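Long-range contacts in fibrinogen alpha subunit (PDB 1M1J), which probably yields, after cleavage by thrombin, monomers that polymerise with the beta and gamma chains into the insoluble fibrin matrix of blood clots: residues D[140-145]-D[181-186]; D[154-159]-D[172-177]. All blocks are in the same frame, centred on the assembly; numbering follows the deposited sequence.

Contact 1: residues D[140-145]-D[181-186]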
ATOM      1  N   SER D 140     -32.953  51.091 117.365  1.00 51.26           N
ATOM      2  CA  SER D 140     -33.863  51.807 118.249  1.00 47.89           C
ATOM      3  C   SER D 140     -33.952  51.064 119.591  1.00 50.26           C
ATOM      4  O   SER D 140     -33.937  51.678 120.659  1.00 48.60           O
ATOM      5  CB  SER D 140     -35.244  51.908 117.597  1.00 43.50           C
ATOM      6  OG  SER D 140     -35.997  52.979 118.146  1.00 52.62           O
ATOM      7  N   ILE D 141     -34.036  49.741 119.525  1.00 45.13           N
ATOM      8  CA  ILE D 141     -34.103  48.911 120.721  1.00 45.54           C
ATOM      9  C   ILE D 141     -32.807  49.041 121.519  1.00 48.16           C
ATOM     10  O   ILE D 141     -32.808  48.998 122.753  1.00 42.68           O
ATOM     11  CB  ILE D 141     -34.305  47.426 120.347  1.00 43.15           C
ATOM     12  CG1 ILE D 141     -35.735  47.202 119.857  1.00 30.82           C
ATOM     13  CG2 ILE D 141     -33.979  46.539 121.525  1.00 32.75           C
ATOM     14  CD1 ILE D 141     -35.989  45.797 119.364  1.00 45.31           C
ATOM     15  N   GLN D 142     -31.698  49.194 120.807  1.00 53.46           N
ATOM     16  CA  GLN D 142     -30.403  49.325 121.455  1.00 53.63           C
ATOM     17  C   GLN D 142     -30.278  50.658 122.186  1.00 55.52           C
ATOM     18  O   GLN D 142     -29.736  50.714 123.289  1.00 55.03           O
ATOM     19  CB  GLN D 142     -29.280  49.181 120.428  1.00 51.18           C
ATOM     20  CG  GLN D 142     -27.883  49.371 121.000  1.00 55.59           C
ATOM     21  CD  GLN D 142     -27.613  48.500 122.218  1.00 66.03           C
ATOM     22  OE1 GLN D 142     -28.041  48.817 123.329  1.00 66.04           O
ATOM     23  NE2 GLN D 142     -26.906  47.391 122.011  1.00 46.58           N
ATOM     24  N   GLU D 143     -30.780  51.736 121.590  1.00 47.15           N
ATOM     25  CA  GLU D 143     -30.680  53.017 122.258  1.00 52.24           C
ATOM     26  C   GLU D 143     -31.677  53.072 123.406  1.00 56.84           C
ATOM     27  O   GLU D 143     -31.463  53.776 124.394  1.00 60.57           O
ATOM     28  CB  GLU D 143     -30.881  54.179 121.276  1.00 56.28           C
ATOM     29  CG  GLU D 143     -32.225  54.270 120.593  1.00 70.00           C
ATOM     30  CD  GLU D 143     -32.251  55.383 119.545  1.00 83.83           C
ATOM     31  OE1 GLU D 143     -32.077  56.561 119.924  1.00 91.21           O
ATOM     32  OE2 GLU D 143     -32.436  55.085 118.342  1.00 88.42           O
ATOM     33  N   GLN D 144     -32.760  52.311 123.285  1.00 62.66           N
ATOM     34  CA  GLN D 144     -33.755  52.257 124.349  1.00 53.55           C
ATOM     35  C   GLN D 144     -33.134  51.508 125.531  1.00 50.14           C
ATOM     36  O   GLN D 144     -33.327  51.885 126.684  1.00 48.53           O
ATOM     37  CB  GLN D 144     -35.025  51.547 123.871  1.00 50.36           C
ATOM     38  CG  GLN D 144     -36.073  51.358 124.964  1.00 41.63           C
ATOM     39  CD  GLN D 144     -37.415  50.922 124.418  1.00 49.08           C
ATOM     40  OE1 GLN D 144     -38.083  51.676 123.697  1.00 47.51           O
ATOM     41  NE2 GLN D 144     -37.821  49.696 124.752  1.00 37.60           N
ATOM     42  N   VAL D 145     -32.377  50.451 125.243  1.00 43.61           N
ATOM     43  CA  VAL D 145     -31.726  49.696 126.305  1.00 45.30           C
ATOM     44  C   VAL D 145     -30.716  50.588 127.024  1.00 54.91           C
ATOM     45  O   VAL D 145     -30.334  50.316 128.159  1.00 63.85           O
ATOM     46  CB  VAL D 145     -30.999  48.449 125.757  1.00 33.94           C
ATOM     47  CG1 VAL D 145     -30.150  47.818 126.844  1.00 33.63           C
ATOM     48  CG2 VAL D 145     -32.011  47.430 125.264  1.00 33.08           C
ATOM     49  N   ASN D 181     -27.893  40.648 130.195  1.00 86.54           N
ATOM     50  CA  ASN D 181     -28.477  39.470 129.575  1.00 84.25           C
ATOM     51  C   ASN D 181     -29.230  39.928 128.324  1.00 82.58           C
ATOM     52  O   ASN D 181     -29.286  39.223 127.313  1.00 79.30           O
ATOM     53  CB  ASN D 181     -29.425  38.781 130.554  1.00 89.64           C
ATOM     54  CG  ASN D 181     -29.824  37.394 130.098  1.00 98.60           C
ATOM     55  OD1 ASN D 181     -30.446  36.640 130.843  1.00108.04           O
ATOM     56  ND2 ASN D 181     -29.469  37.049 128.864  1.00103.87           N
ATOM     57  N   ILE D 182     -29.812  41.121 128.399  1.00 79.68           N
ATOM     58  CA  ILE D 182     -30.527  41.682 127.266  1.00 71.28           C
ATOM     59  C   ILE D 182     -29.492  42.027 126.216  1.00 75.58           C
ATOM     60  O   ILE D 182     -29.639  41.682 125.046  1.00 78.19           O
ATOM     61  CB  ILE D 182     -31.259  42.982 127.635  1.00 67.08           C
ATOM     62  CG1 ILE D 182     -32.352  42.695 128.657  1.00 59.31           C
ATOM     63  CG2 ILE D 182     -31.824  43.629 126.387  1.00 60.49           C
ATOM     64  CD1 ILE D 182     -33.277  41.582 128.246  1.00 73.82           C
ATOM     65  N   GLN D 183     -28.439  42.715 126.650  1.00 76.16           N
ATOM     66  CA  GLN D 183     -27.369  43.119 125.749  1.00 72.59           C
ATOM     67  C   GLN D 183     -26.719  41.892 125.126  1.00 72.89           C
ATOM     68  O   GLN D 183     -26.091  41.975 124.070  1.00 78.26           O
ATOM     69  CB  GLN D 183     -26.324  43.944 126.499  1.00 67.91           C
ATOM     70  CG  GLN D 183     -25.354  44.665 125.580  1.00 66.34           C
ATOM     71  CD  GLN D 183     -26.048  45.642 124.637  1.00 74.90           C
ATOM     72  OE1 GLN D 183     -26.486  46.727 125.044  1.00 63.66           O
ATOM     73  NE2 GLN D 183     -26.158  45.255 123.367  1.00 66.95           N
ATOM     74  N   LYS D 184     -26.875  40.750 125.782  1.00 65.00           N
ATOM     75  CA  LYS D 184     -26.318  39.517 125.262  1.00 70.75           C
ATOM     76  C   LYS D 184     -27.087  39.180 123.984  1.00 78.34           C
ATOM     77  O   LYS D 184     -26.495  38.810 122.970  1.00 84.10           O
ATOM     78  CB  LYS D 184     -26.477  38.399 126.288  1.00 73.70           C
ATOM     79  CG  LYS D 184     -25.493  37.256 126.122  1.00 75.43           C
ATOM     80  CD  LYS D 184     -25.605  36.262 127.274  1.00 81.41           C
ATOM     81  CE  LYS D 184     -25.471  36.951 128.635  1.00 85.64           C
ATOM     82  NZ  LYS D 184     -24.226  37.768 128.747  1.00 83.13           N
ATOM     83  N   HIS D 185     -28.409  39.323 124.036  1.00 80.03           N
ATOM     84  CA  HIS D 185     -29.257  39.050 122.879  1.00 73.70           C
ATOM     85  C   HIS D 185     -29.022  40.036 121.740  1.00 71.37           C
ATOM     86  O   HIS D 185     -28.852  39.629 120.597  1.00 73.64           O
ATOM     87  CB  HIS D 185     -30.734  39.090 123.266  1.00 77.62           C
ATOM     88  CG  HIS D 185     -31.185  37.907 124.063  1.00 82.99           C
ATOM     89  ND1 HIS D 185     -30.904  36.610 123.692  1.00 86.19           N
ATOM     90  CD2 HIS D 185     -31.928  37.824 125.191  1.00 83.14           C
ATOM     91  CE1 HIS D 185     -31.455  35.778 124.556  1.00 86.51           C
ATOM     92  NE2 HIS D 185     -32.083  36.489 125.475  1.00 88.27           N
ATOM     93  N   LEU D 186     -29.027  41.331 122.049  1.00 71.18           N
ATOM     94  CA  LEU D 186     -28.813  42.354 121.028  1.00 70.55           C
ATOM     95  C   LEU D 186     -27.587  42.054 120.171  1.00 74.18           C
ATOM     96  O   LEU D 186     -27.619  42.220 118.950  1.00 75.81           O
ATOM     97  CB  LEU D 186     -28.652  43.737 121.667  1.00 66.03           C
ATOM     98  CG  LEU D 186     -29.905  44.495 122.100  1.00 57.56           C
ATOM     99  CD1 LEU D 186     -30.749  44.867 120.893  1.00 53.09           C
ATOM    100  CD2 LEU D 186     -30.689  43.635 123.057  1.00 74.74           C
TER
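Two pairs of branched aliphatic side chains, Ile141 with Leu186 and Val145 with Ile182, form the apolar part of this contact between antiparallel helical segments. CG2 of Ile141 meets CD1 of Leu186 at 3.7 Å. Ile141 CG2 stands anti to its own backbone N, while CG1 lies beside that N. One turn further on, CG2 of Val145 approaches CG2 of Ile182 at 4.0 Å, methyl to methyl, whereas the longer CG1-CD1 branch of Ile182 leads away from Val145. Beta-branched residues suit these places because a methyl directly on CB presents apolar surface near the backbone; in both isoleucines it is CG2, not the CD1 end, that makes the contact. Leucine, branched one carbon further out, brings CD1 to the Ile141 methyl.

The polar part is a pair of glutamines, Gln142 and Gln183, partly exposed beside the apolar pairs. In both, CG is anti to the backbone N and the chain then bends at chi2 (52° in Gln142, 60° in Gln183), and the two side chains cross at about a right angle with their terminal amides nearly coplanar. Both amides are probably turned over in the model, so their pairing stays unsettled. A long, uncharged, flexible side chain suits each place, since it can reach from its helix until the amide ends meet.

The segment axes approach to 11.1 Å, and their N-to-C directions lie 161° apart. Helix 178-191 thus runs back along helix 82-160, consistent with the returning alpha chain as fourth strand of the fibrinogen coiled coil. Chains of two other proteins complete the bundle: both pack on Ile141, and one of them also covers Ile182 and Leu186.

Contact 2: residues D[154-159]-D[172-177]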
ATOM      1  N   ASP D 154     -32.384  55.897 137.857  1.00 33.64           N
ATOM      2  CA  ASP D 154     -32.882  57.202 138.284  1.00 35.12           C
ATOM      3  C   ASP D 154     -34.100  56.997 139.190  1.00 41.18           C
ATOM      4  O   ASP D 154     -34.207  57.601 140.255  1.00 48.24           O
ATOM      5  CB  ASP D 154     -33.286  58.053 137.078  1.00 35.51           C
ATOM      6  CG  ASP D 154     -33.495  59.524 137.436  1.00 49.89           C
ATOM      7  OD1 ASP D 154     -34.371  60.180 136.824  1.00 50.75           O
ATOM      8  OD2 ASP D 154     -32.771  60.032 138.319  1.00 63.18           O
ATOM      9  N   ILE D 155     -35.015  56.133 138.769  1.00 37.80           N
ATOM     10  CA  ILE D 155     -36.204  55.874 139.557  1.00 39.07           C
ATOM     11  C   ILE D 155     -35.874  55.182 140.872  1.00 43.55           C
ATOM     12  O   ILE D 155     -36.503  55.463 141.889  1.00 44.76           O
ATOM     13  CB  ILE D 155     -37.215  55.034 138.766  1.00 42.32           C
ATOM     14  CG1 ILE D 155     -37.637  55.808 137.509  1.00 44.14           C
ATOM     15  CG2 ILE D 155     -38.427  54.726 139.635  1.00 37.30           C
ATOM     16  CD1 ILE D 155     -38.493  55.015 136.527  1.00 29.59           C
ATOM     17  N   ASP D 156     -34.889  54.288 140.860  1.00 35.86           N
ATOM     18  CA  ASP D 156     -34.502  53.584 142.079  1.00 35.84           C
ATOM     19  C   ASP D 156     -34.071  54.603 143.127  1.00 42.55           C
ATOM     20  O   ASP D 156     -34.473  54.545 144.287  1.00 49.15           O
ATOM     21  CB  ASP D 156     -33.349  52.617 141.795  1.00 45.53           C
ATOM     22  CG  ASP D 156     -32.792  51.972 143.058  1.00 43.51           C
ATOM     23  OD1 ASP D 156     -32.158  52.677 143.863  1.00 65.63           O
ATOM     24  OD2 ASP D 156     -32.986  50.757 143.257  1.00 62.70           O
ATOM     25  N   ILE D 157     -33.250  55.542 142.693  1.00 43.32           N
ATOM     26  CA  ILE D 157     -32.743  56.584 143.560  1.00 38.48           C
ATOM     27  C   ILE D 157     -33.869  57.493 144.040  1.00 41.37           C
ATOM     28  O   ILE D 157     -33.962  57.803 145.227  1.00 41.76           O
ATOM     29  CB  ILE D 157     -31.669  57.407 142.811  1.00 38.58           C
ATOM     30  CG1 ILE D 157     -30.396  56.569 142.680  1.00 45.06           C
ATOM     31  CG2 ILE D 157     -31.382  58.713 143.527  1.00 31.58           C
ATOM     32  CD1 ILE D 157     -29.310  57.232 141.851  1.00 47.85           C
ATOM     33  N   LYS D 158     -34.732  57.908 143.122  1.00 37.64           N
ATOM     34  CA  LYS D 158     -35.824  58.792 143.486  1.00 38.03           C
ATOM     35  C   LYS D 158     -36.907  58.147 144.355  1.00 46.86           C
ATOM     36  O   LYS D 158     -37.489  58.817 145.211  1.00 53.89           O
ATOM     37  CB  LYS D 158     -36.431  59.417 142.226  1.00 35.98           C
ATOM     38  CG  LYS D 158     -35.468  60.373 141.511  1.00 26.45           C
ATOM     39  CD  LYS D 158     -36.115  61.022 140.313  1.00 39.29           C
ATOM     40  CE  LYS D 158     -35.185  62.020 139.627  1.00 43.03           C
ATOM     41  NZ  LYS D 158     -35.872  62.720 138.488  1.00 38.58           N
ATOM     42  N   ILE D 159     -37.182  56.860 144.156  1.00 43.81           N
ATOM     43  CA  ILE D 159     -38.186  56.200 144.982  1.00 36.82           C
ATOM     44  C   ILE D 159     -37.641  56.117 146.399  1.00 40.91           C
ATOM     45  O   ILE D 159     -38.350  56.398 147.365  1.00 45.08           O
ATOM     46  CB  ILE D 159     -38.499  54.759 144.508  1.00 29.92           C
ATOM     47  CG1 ILE D 159     -39.510  54.785 143.368  1.00 23.60           C
ATOM     48  CG2 ILE D 159     -39.109  53.945 145.654  1.00 24.52           C
ATOM     49  CD1 ILE D 159     -39.740  53.404 142.743  1.00 26.30           C
ATOM     50  N   TYR D 172     -37.282  48.993 146.248  1.00 39.65           N
ATOM     51  CA  TYR D 172     -37.086  48.611 144.866  1.00 43.20           C
ATOM     52  C   TYR D 172     -35.582  48.509 144.694  1.00 48.57           C
ATOM     53  O   TYR D 172     -34.833  49.379 145.147  1.00 48.33           O
ATOM     54  CB  TYR D 172     -37.644  49.647 143.891  1.00 36.60           C
ATOM     55  CG  TYR D 172     -37.382  49.255 142.452  1.00 45.56           C
ATOM     56  CD1 TYR D 172     -38.242  48.383 141.774  1.00 43.55           C
ATOM     57  CD2 TYR D 172     -36.233  49.696 141.787  1.00 43.07           C
ATOM     58  CE1 TYR D 172     -37.962  47.958 140.466  1.00 48.66           C
ATOM     59  CE2 TYR D 172     -35.941  49.276 140.482  1.00 55.16           C
ATOM     60  CZ  TYR D 172     -36.807  48.409 139.828  1.00 57.39           C
ATOM     61  OH  TYR D 172     -36.514  47.995 138.544  1.00 50.03           O
ATOM     62  N   GLN D 173     -35.140  47.447 144.040  1.00 50.78           N
ATOM     63  CA  GLN D 173     -33.720  47.234 143.841  1.00 52.01           C
ATOM     64  C   GLN D 173     -33.447  46.994 142.360  1.00 52.62           C
ATOM     65  O   GLN D 173     -34.125  46.182 141.727  1.00 58.67           O
ATOM     66  CB  GLN D 173     -33.278  46.026 144.678  1.00 53.63           C
ATOM     67  CG  GLN D 173     -31.889  46.137 145.268  1.00 61.84           C
ATOM     68  CD  GLN D 173     -31.749  47.336 146.184  1.00 67.17           C
ATOM     69  OE1 GLN D 173     -32.400  47.423 147.227  1.00 51.66           O
ATOM     70  NE2 GLN D 173     -30.898  48.274 145.793  1.00 77.61           N
ATOM     71  N   VAL D 174     -32.468  47.708 141.807  1.00 55.71           N
ATOM     72  CA  VAL D 174     -32.105  47.553 140.395  1.00 59.76           C
ATOM     73  C   VAL D 174     -31.427  46.209 140.179  1.00 61.69           C
ATOM     74  O   VAL D 174     -30.536  45.835 140.944  1.00 53.59           O
ATOM     75  CB  VAL D 174     -31.128  48.654 139.925  1.00 52.78           C
ATOM     76  CG1 VAL D 174     -31.849  49.984 139.830  1.00 55.97           C
ATOM     77  CG2 VAL D 174     -29.956  48.753 140.892  1.00 68.79           C
ATOM     78  N   ASP D 175     -31.847  45.490 139.139  1.00 68.91           N
ATOM     79  CA  ASP D 175     -31.274  44.181 138.834  1.00 77.68           C
ATOM     80  C   ASP D 175     -29.774  44.245 138.510  1.00 78.16           C
ATOM     81  O   ASP D 175     -29.015  43.358 138.906  1.00 78.21           O
ATOM     82  CB  ASP D 175     -32.023  43.542 137.660  1.00 90.74           C
ATOM     83  CG  ASP D 175     -31.711  42.060 137.505  1.00103.17           C
ATOM     84  OD1 ASP D 175     -30.515  41.699 137.437  1.00107.53           O
ATOM     85  OD2 ASP D 175     -32.666  41.256 137.450  1.00109.06           O
ATOM     86  N   LYS D 176     -29.357  45.289 137.793  1.00 79.61           N
ATOM     87  CA  LYS D 176     -27.952  45.483 137.409  1.00 84.67           C
ATOM     88  C   LYS D 176     -27.391  44.369 136.535  1.00 87.69           C
ATOM     89  O   LYS D 176     -26.223  44.412 136.141  1.00 83.23           O
ATOM     90  CB  LYS D 176     -27.055  45.633 138.646  1.00 78.36           C
ATOM     91  CG  LYS D 176     -26.741  47.076 139.025  1.00 74.65           C
ATOM     92  CD  LYS D 176     -25.825  47.143 140.241  1.00 70.89           C
ATOM     93  CE  LYS D 176     -25.574  48.583 140.669  1.00 75.34           C
ATOM     94  NZ  LYS D 176     -24.697  48.671 141.881  1.00 70.09           N
ATOM     95  N   GLU D 177     -28.224  43.376 136.241  1.00 91.71           N
ATOM     96  CA  GLU D 177     -27.814  42.246 135.419  1.00 93.56           C
ATOM     97  C   GLU D 177     -28.860  41.912 134.366  1.00 93.04           C
ATOM     98  O   GLU D 177     -28.545  41.336 133.321  1.00 94.29           O
ATOM     99  CB  GLU D 177     -27.550  41.017 136.297  1.00100.79           C
ATOM    100  CG  GLU D 177     -26.263  41.099 137.110  1.00107.13           C
ATOM    101  CD  GLU D 177     -25.907  39.782 137.773  1.00112.66           C
ATOM    102  OE1 GLU D 177     -24.801  39.686 138.351  1.00111.61           O
ATOM    103  OE2 GLU D 177     -26.732  38.842 137.717  1.00109.83           O
TER
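Asp156 meets the extended residues 172-174 with both its CB and its carboxylate, and so joins the end of helix 82-160 to the segment that follows the turn of the chain, ahead of helix 178-191. In Asp156, as in Tyr172, CG is anti to the backbone N (chi1 173° and 178°), and the carboxylate reaches from the helix to the passing chain. OD2 comes to 3.0 Å from the backbone O of Tyr172, a meeting of two acceptors, and lies 3.4 Å from the backbone N of Val174. The same OD2 sits at the edge of the Tyr172 ring, near its plane, 3.7 Å from CD2.

Val174 meets the aspartate through one branch: CG1, placed beside its own backbone N (chi1 -71°), is 3.6 Å from Asp156 CB, and the two side chains cross at about a right angle. A short branched side chain suits this place because it can lie against Asp156 CB and against Glu152 and Val153 at once. Ile159 CD1 only brushes Tyr172 CB, at 4.5 Å.

The polar ends find firmer partners on the same helix, Asp156 OD1 in a salt bridge with Arg160 and Tyr172 OH in a hydrogen bond with Glu152. The arginine would be expected to favour the ionised form of Asp156 beside a backbone carbonyl.

How the contacts relate
From the N terminus the chain runs along the long helix 82-160, which supplies the first half of both contacts: 140-145 first, then 154-159 close to its end. The chain then turns round, and the returning 172-177 closes the shorter loop in contact 2. Helix 178-191 follows at once, where 181-186 closes the wider loop of contact 1. Contact 2 is therefore nested inside contact 1, as in a hairpin, with centres 18 Å apart. Nearer the turn, the returning limb is held as a loop that is extended at 172-174; further from it, as a helix. Together they lay the reversed chain against the distal part of the coiled-coil helix.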